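Local coordinates for protein pyruvate-formate lyase-activating enzyme (Bacteroides vulgatus ATCC 8482, PDB 3CAN) that belongs to the radical SAM superfamily, as an activating enzyme with a parallel alpha/beta sheet of the TIM-barrel clan, at residues G6-G11 with H34-T39; C55-I60 with P94-I99. All coordinates share one frame; numbering follows the deposited sequence.

Contact 1 of 2, residues G6-G11 with H34-T39; sequences GVTFCG and HRAVDT
D38 CG stands anti to the backbone N (chi1 179°), and the carboxylate reaches across to G11. There D38 OD2 accepts a hydrogen bond from G11 N at 2.9 Å. The N-H arrives from above the carboxylate, 42° out of its plane. The other oxygen, OD1, is hydrogen-bonded to T40 OG1, so each carboxylate oxygen has a partner. Next to it, D38 CB packs on C10 CA at 3.7 Å. At the other end V7 CG1 sits between its backbone N and carbonyl carbon (chi1 63°). V7 CG1 touches R35 CG at 3.7 Å, where the two side chains cross obliquely. The R35 guanidinium continues to a salt bridge with E56.

Four backbone hydrogen bonds join the strands in parallel register. They start with V7 N to H34 O at 2.9 Å and end with D38 N to F9 O at 2.8 Å. Water 1 links V7 O to H34 ND1, lying in the plane of the imidazole at its edge. Water 2 gives its hydrogens to G11 O and D38 O.

The two faces differ. T8 and A36 meet lightly, T8 OG1 to A36 CB at 4.0 Å. V7, F9, R35 and V37 lie on the other face, and F9, R35 and V37 touch helix 18-30. Strand 6-10 also pairs in an antiparallel ladder with a strand of the second subunit, so the sheet runs on across the dimer interface. Within the chain, strand 6-10, helix 18-30 and strand 35-38 form a beta-alpha-beta crossover, the repeating unit of TIM-barrel-like folds.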
loop_
_atom_site.group_PDB
_atom_site.type_symbol
_atom_site.label_atom_id
_atom_site.label_comp_id
_atom_site.label_asym_id
_atom_site.label_seq_id
_atom_site.Cartn_x
_atom_site.Cartn_y
_atom_site.Cartn_z
ATOM N N GLY A 6 0.421 8.801 -7.257
ATOM C CA GLY A 6 -0.519 8.534 -8.332
ATOM C C GLY A 6 -1.795 7.928 -7.798
ATOM O O GLY A 6 -2.134 8.107 -6.631
ATOM N N VAL A 7 -2.497 7.205 -8.660
ATOM C CA VAL A 7 -3.741 6.553 -8.284
ATOM C C VAL A 7 -3.543 5.033 -8.377
ATOM O O VAL A 7 -2.884 4.523 -9.295
ATOM C CB VAL A 7 -4.915 7.032 -9.183
ATOM C CG1 VAL A 7 -4.696 6.649 -10.663
ATOM C CG2 VAL A 7 -6.270 6.529 -8.676
ATOM N N THR A 8 -4.123 4.326 -7.424
ATOM C CA THR A 8 -4.122 2.864 -7.430
ATOM C C THR A 8 -5.542 2.364 -7.224
ATOM O O THR A 8 -6.261 2.835 -6.320
ATOM C CB THR A 8 -3.253 2.308 -6.305
ATOM O OG1 THR A 8 -1.922 2.810 -6.428
ATOM C CG2 THR A 8 -3.229 0.761 -6.339
ATOM N N PHE A 9 -5.947 1.392 -8.033
ATOM C CA PHE A 9 -7.190 0.663 -7.782
ATOM C C PHE A 9 -6.807 -0.697 -7.230
ATOM O O PHE A 9 -5.918 -1.363 -7.776
ATOM C CB PHE A 9 -7.998 0.491 -9.046
ATOM C CG PHE A 9 -8.627 1.752 -9.514
ATOM C CD1 PHE A 9 -9.895 2.104 -9.078
ATOM C CD2 PHE A 9 -7.951 2.598 -10.377
ATOM C CE1 PHE A 9 -10.489 3.271 -9.517
ATOM C CE2 PHE A 9 -8.528 3.798 -10.799
ATOM C CZ PHE A 9 -9.787 4.126 -10.371
ATOM N N CYS A 10 -7.440 -1.072 -6.123
ATOM C CA CYS A 10 -7.126 -2.298 -5.378
ATOM C C CYS A 10 -8.366 -3.157 -5.187
ATOM O O CYS A 10 -9.485 -2.628 -5.036
ATOM C CB CYS A 10 -6.605 -1.965 -3.978
ATOM S SG CYS A 10 -5.060 -1.078 -3.893
ATOM N N GLY A 11 -8.167 -4.467 -5.114
ATOM C CA GLY A 11 -9.235 -5.354 -4.734
ATOM C C GLY A 11 -10.245 -5.670 -5.814
ATOM O O GLY A 11 -10.056 -5.350 -6.994
ATOM N N HIS A 34 0.184 8.942 -12.614
ATOM C CA HIS A 34 0.604 7.522 -12.685
ATOM C C HIS A 34 -0.511 6.633 -12.180
ATOM O O HIS A 34 -1.174 6.961 -11.186
ATOM C CB HIS A 34 1.868 7.311 -11.859
ATOM C CG HIS A 34 2.387 5.907 -11.854
ATOM N ND1 HIS A 34 1.850 4.910 -11.063
ATOM C CD2 HIS A 34 3.443 5.350 -12.501
ATOM C CE1 HIS A 34 2.525 3.791 -11.259
ATOM N NE2 HIS A 34 3.505 4.036 -12.112
ATOM N N ARG A 35 -0.717 5.505 -12.865
ATOM C CA ARG A 35 -1.838 4.601 -12.602
ATOM C C ARG A 35 -1.404 3.154 -12.392
ATOM O O ARG A 35 -0.705 2.575 -13.236
ATOM C CB ARG A 35 -2.810 4.639 -13.783
ATOM C CG ARG A 35 -3.370 6.028 -14.083
ATOM C CD ARG A 35 -3.826 6.138 -15.515
ATOM N NE ARG A 35 -2.729 5.959 -16.459
ATOM C CZ ARG A 35 -2.879 5.994 -17.774
ATOM N NH1 ARG A 35 -4.055 6.263 -18.307
ATOM N NH2 ARG A 35 -1.833 5.790 -18.565
ATOM N N ALA A 36 -1.833 2.569 -11.274
ATOM C CA ALA A 36 -1.592 1.150 -10.976
ATOM C C ALA A 36 -2.924 0.486 -10.723
ATOM O O ALA A 36 -3.777 1.066 -10.056
ATOM C CB ALA A 36 -0.702 0.990 -9.743
ATOM N N VAL A 37 -3.091 -0.727 -11.226
ATOM C CA VAL A 37 -4.374 -1.424 -11.119
ATOM C C VAL A 37 -4.165 -2.873 -10.676
ATOM O O VAL A 37 -3.413 -3.620 -11.292
ATOM C CB VAL A 37 -5.142 -1.430 -12.437
ATOM C CG1 VAL A 37 -6.490 -2.132 -12.257
ATOM C CG2 VAL A 37 -5.323 0.024 -12.977
ATOM N N ASP A 38 -4.856 -3.255 -9.619
ATOM C CA ASP A 38 -4.932 -4.650 -9.169
ATOM C C ASP A 38 -5.876 -5.433 -10.076
ATOM O O ASP A 38 -7.093 -5.176 -10.083
ATOM C CB ASP A 38 -5.416 -4.662 -7.720
ATOM C CG ASP A 38 -5.555 -6.052 -7.122
ATOM O OD1 ASP A 38 -5.360 -7.068 -7.820
ATOM O OD2 ASP A 38 -5.930 -6.116 -5.922
ATOM N N THR A 39 -5.331 -6.365 -10.856
ATOM C CA THR A 39 -6.111 -7.151 -11.806
ATOM C C THR A 39 -6.235 -8.628 -11.369
ATOM O O THR A 39 -6.620 -9.495 -12.165
ATOM C CB THR A 39 -5.493 -7.100 -13.221
ATOM O OG1 THR A 39 -4.168 -7.636 -13.181
ATOM C CG2 THR A 39 -5.462 -5.649 -13.763
HETATM O O HOH W 1 0.125 4.691 -8.897
HETATM O O HOH W 2 -8.744 -3.310 -8.529
HETATM O O HOH W 3 -8.531 -7.999 -7.738
#

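Contact 2 of 2, residues C55-I60 with P94-I99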
loop_
_atom_site.group_PDB
_atom_site.type_symbol
_atom_site.label_atom_id
_atom_site.label_comp_id
_atom_site.label_asym_id
_atom_site.label_seq_id
_atom_site.Cartn_x
_atom_site.Cartn_y
_atom_site.Cartn_z
ATOM N N CYS A 55 -2.915 2.139 -18.210
ATOM C CA CYS A 55 -2.204 2.308 -16.947
ATOM C C CYS A 55 -0.730 2.048 -17.125
ATOM O O CYS A 55 -0.281 1.678 -18.216
ATOM C CB CYS A 55 -2.812 1.448 -15.836
ATOM S SG CYS A 55 -2.463 -0.326 -15.957
ATOM N N GLU A 56 0.017 2.278 -16.055
ATOM C CA GLU A 56 1.463 2.153 -16.050
ATOM C C GLU A 56 1.974 0.838 -15.447
ATOM O O GLU A 56 3.106 0.437 -15.728
ATOM C CB GLU A 56 2.071 3.317 -15.271
ATOM C CG GLU A 56 2.206 4.587 -16.037
ATOM C CD GLU A 56 0.897 5.256 -16.378
ATOM O OE1 GLU A 56 -0.030 5.307 -15.548
ATOM O OE2 GLU A 56 0.805 5.786 -17.494
ATOM N N LEU A 57 1.167 0.187 -14.600
ATOM C CA LEU A 57 1.622 -0.935 -13.782
ATOM C C LEU A 57 0.442 -1.773 -13.335
ATOM O O LEU A 57 -0.589 -1.217 -12.928
ATOM C CB LEU A 57 2.319 -0.388 -12.529
ATOM C CG LEU A 57 2.862 -1.371 -11.513
ATOM C CD1 LEU A 57 4.025 -2.168 -12.126
ATOM C CD2 LEU A 57 3.321 -0.631 -10.235
ATOM N N LEU A 58 0.584 -3.098 -13.401
ATOM C CA LEU A 58 -0.410 -3.994 -12.833
ATOM C C LEU A 58 0.099 -4.546 -11.514
ATOM O O LEU A 58 1.308 -4.744 -11.328
ATOM C CB LEU A 58 -0.726 -5.164 -13.769
ATOM C CG LEU A 58 -1.393 -4.914 -15.120
ATOM C CD1 LEU A 58 -2.007 -6.199 -15.654
ATOM C CD2 LEU A 58 -2.424 -3.765 -15.097
ATOM N N LEU A 59 -0.835 -4.792 -10.602
ATOM C CA LEU A 59 -0.559 -5.395 -9.305
ATOM C C LEU A 59 -1.361 -6.679 -9.239
ATOM O O LEU A 59 -2.553 -6.677 -9.530
ATOM C CB LEU A 59 -1.007 -4.461 -8.172
ATOM C CG LEU A 59 -0.541 -3.008 -8.271
ATOM C CD1 LEU A 59 -1.233 -2.150 -7.220
ATOM C CD2 LEU A 59 0.990 -2.923 -8.139
ATOM N N ILE A 60 -0.718 -7.790 -8.905
ATOM C CA ILE A 60 -1.454 -9.043 -8.740
ATOM C C ILE A 60 -1.027 -9.732 -7.458
ATOM O O ILE A 60 0.172 -9.855 -7.196
ATOM C CB ILE A 60 -1.245 -10.003 -9.946
ATOM C CG1 ILE A 60 -1.676 -9.329 -11.248
ATOM C CG2 ILE A 60 -2.045 -11.286 -9.749
ATOM C CD1 ILE A 60 -1.255 -10.062 -12.538
ATOM N N PRO A 94 4.733 -4.196 -17.354
ATOM C CA PRO A 94 5.217 -4.206 -15.981
ATOM C C PRO A 94 4.161 -4.627 -14.955
ATOM O O PRO A 94 3.021 -4.139 -14.983
ATOM C CB PRO A 94 5.641 -2.756 -15.718
ATOM C CG PRO A 94 5.364 -1.998 -16.918
ATOM C CD PRO A 94 4.757 -2.841 -17.947
ATOM N N TYR A 95 4.561 -5.507 -14.050
ATOM C CA TYR A 95 3.686 -5.926 -12.970
ATOM C C TYR A 95 4.461 -6.184 -11.691
ATOM O O TYR A 95 5.659 -6.534 -11.724
ATOM C CB TYR A 95 2.864 -7.162 -13.377
ATOM C CG TYR A 95 3.661 -8.445 -13.606
ATOM C CD1 TYR A 95 3.632 -9.477 -12.679
ATOM C CD2 TYR A 95 4.415 -8.623 -14.758
ATOM C CE1 TYR A 95 4.346 -10.651 -12.879
ATOM C CE2 TYR A 95 5.135 -9.804 -14.971
ATOM C CZ TYR A 95 5.095 -10.802 -14.031
ATOM O OH TYR A 95 5.805 -11.964 -14.244
ATOM N N TYR A 96 3.766 -6.017 -10.570
ATOM C CA TYR A 96 4.253 -6.402 -9.254
ATOM C C TYR A 96 3.430 -7.597 -8.783
ATOM O O TYR A 96 2.219 -7.675 -9.040
ATOM C CB TYR A 96 4.028 -5.302 -8.202
ATOM C CG TYR A 96 4.855 -4.041 -8.264
ATOM C CD1 TYR A 96 5.702 -3.748 -9.319
ATOM C CD2 TYR A 96 4.731 -3.095 -7.248
ATOM C CE1 TYR A 96 6.436 -2.547 -9.343
ATOM C CE2 TYR A 96 5.452 -1.916 -7.260
ATOM C CZ TYR A 96 6.304 -1.651 -8.307
ATOM O OH TYR A 96 7.000 -0.466 -8.302
ATOM N N ILE A 97 4.085 -8.493 -8.052
ATOM C CA ILE A 97 3.409 -9.583 -7.366
ATOM C C ILE A 97 3.461 -9.319 -5.859
ATOM O O ILE A 97 4.519 -9.020 -5.314
ATOM C CB ILE A 97 4.072 -10.938 -7.674
ATOM C CG1 ILE A 97 3.891 -11.285 -9.155
ATOM C CG2 ILE A 97 3.475 -12.038 -6.777
ATOM C CD1 ILE A 97 2.454 -11.661 -9.563
ATOM N N ARG A 98 2.316 -9.425 -5.196
ATOM C CA ARG A 98 2.235 -9.304 -3.756
ATOM C C ARG A 98 1.854 -10.636 -3.130
ATOM O O ARG A 98 0.922 -11.296 -3.584
ATOM C CB ARG A 98 1.232 -8.224 -3.369
ATOM C CG ARG A 98 1.626 -6.860 -3.905
ATOM C CD ARG A 98 0.900 -6.555 -5.191
ATOM N NE ARG A 98 -0.478 -6.160 -4.890
ATOM C CZ ARG A 98 -0.834 -4.950 -4.456
ATOM N NH1 ARG A 98 0.081 -3.991 -4.286
ATOM N NH2 ARG A 98 -2.118 -4.687 -4.206
ATOM N N ILE A 99 2.591 -11.027 -2.093
ATOM C CA ILE A 99 2.314 -12.251 -1.360
ATOM C C ILE A 99 2.137 -11.888 0.112
ATOM O O ILE A 99 3.115 -11.641 0.811
ATOM C CB ILE A 99 3.419 -13.294 -1.535
ATOM C CG1 ILE A 99 3.615 -13.612 -3.020
ATOM C CG2 ILE A 99 3.076 -14.590 -0.720
ATOM C CD1 ILE A 99 4.781 -14.579 -3.284
#
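L57 and Y96 cross at about a right angle. L57 CG lies anti to the backbone N (chi1 179°). L57 CD2 sits over the centre of the Y96 ring, 3.7 Å from the centroid, and makes a CH-pi contact. L57 CD1 touches Y96 CD1 at 3.6 Å. L59 lies side by side with Y96 and points the same way, with L59 CD2 3.8 Å from Y96 CD2.

R98 adds a second flat group on L59. Its chain is bent at chi2 and chi3. L59 CB sits over the centre of the R98 guanidinium, 3.7 Å from R98 NE. L59 CD1 lies over the same face, 3.7 Å from R98 NH1. R98 NE forms a salt bridge with D61.

This face packs closely around L59 and the Y96 ring, yet L57, Y96 and R98 remain partly exposed to solvent. The E56 and P94 end is looser, with few side-chain contacts. P94 CG approaches E56 O at 3.5 Å, while the E56 carboxylate turns toward R35. The opposite face, of L58, I60, Y95 and I97, is buried. Its side chains meet each other at 4.1 Å, L58 CB to Y95 CB and I60 CB to I97 CD1. All four residues rest on helix 79-90.

Four backbone hydrogen bonds run along the parallel pair, from L58 N to P94 O through to R98 N to I60 O.

The chemistry is therefore mixed. Main-chain bonds set the register. Leucine methyls, and the L59 CB methylene, lie against the ring and the guanidinium. D61 meets the guanidinium at NE while L59 covers one face, so the charge is probably met through N-H groups and the face by aliphatic carbon.

Contacts 1 and 2 are four neighbouring strands of one parallel sheet, in the order 6-10, 35-38, 57-61, 95-101. Their centres lie about 9 Å apart. The seam between them is strand 35-38 against strand 57-61. There V37 O lies 2.9 Å from L59 N, a probable hydrogen bond. At the start of the seam the R35 NH2 to E56 OE2 salt bridge spans 2.8 Å and ties the two contacts by charge. L59 touches both T8 and A36, so contact 1 reaches contact 2 on that face. Contact 1 lies at the sheet edge that meets the second subunit. The centre of contact 2 lies about 6 Å from the chain centre and that of contact 1 about 12 Å.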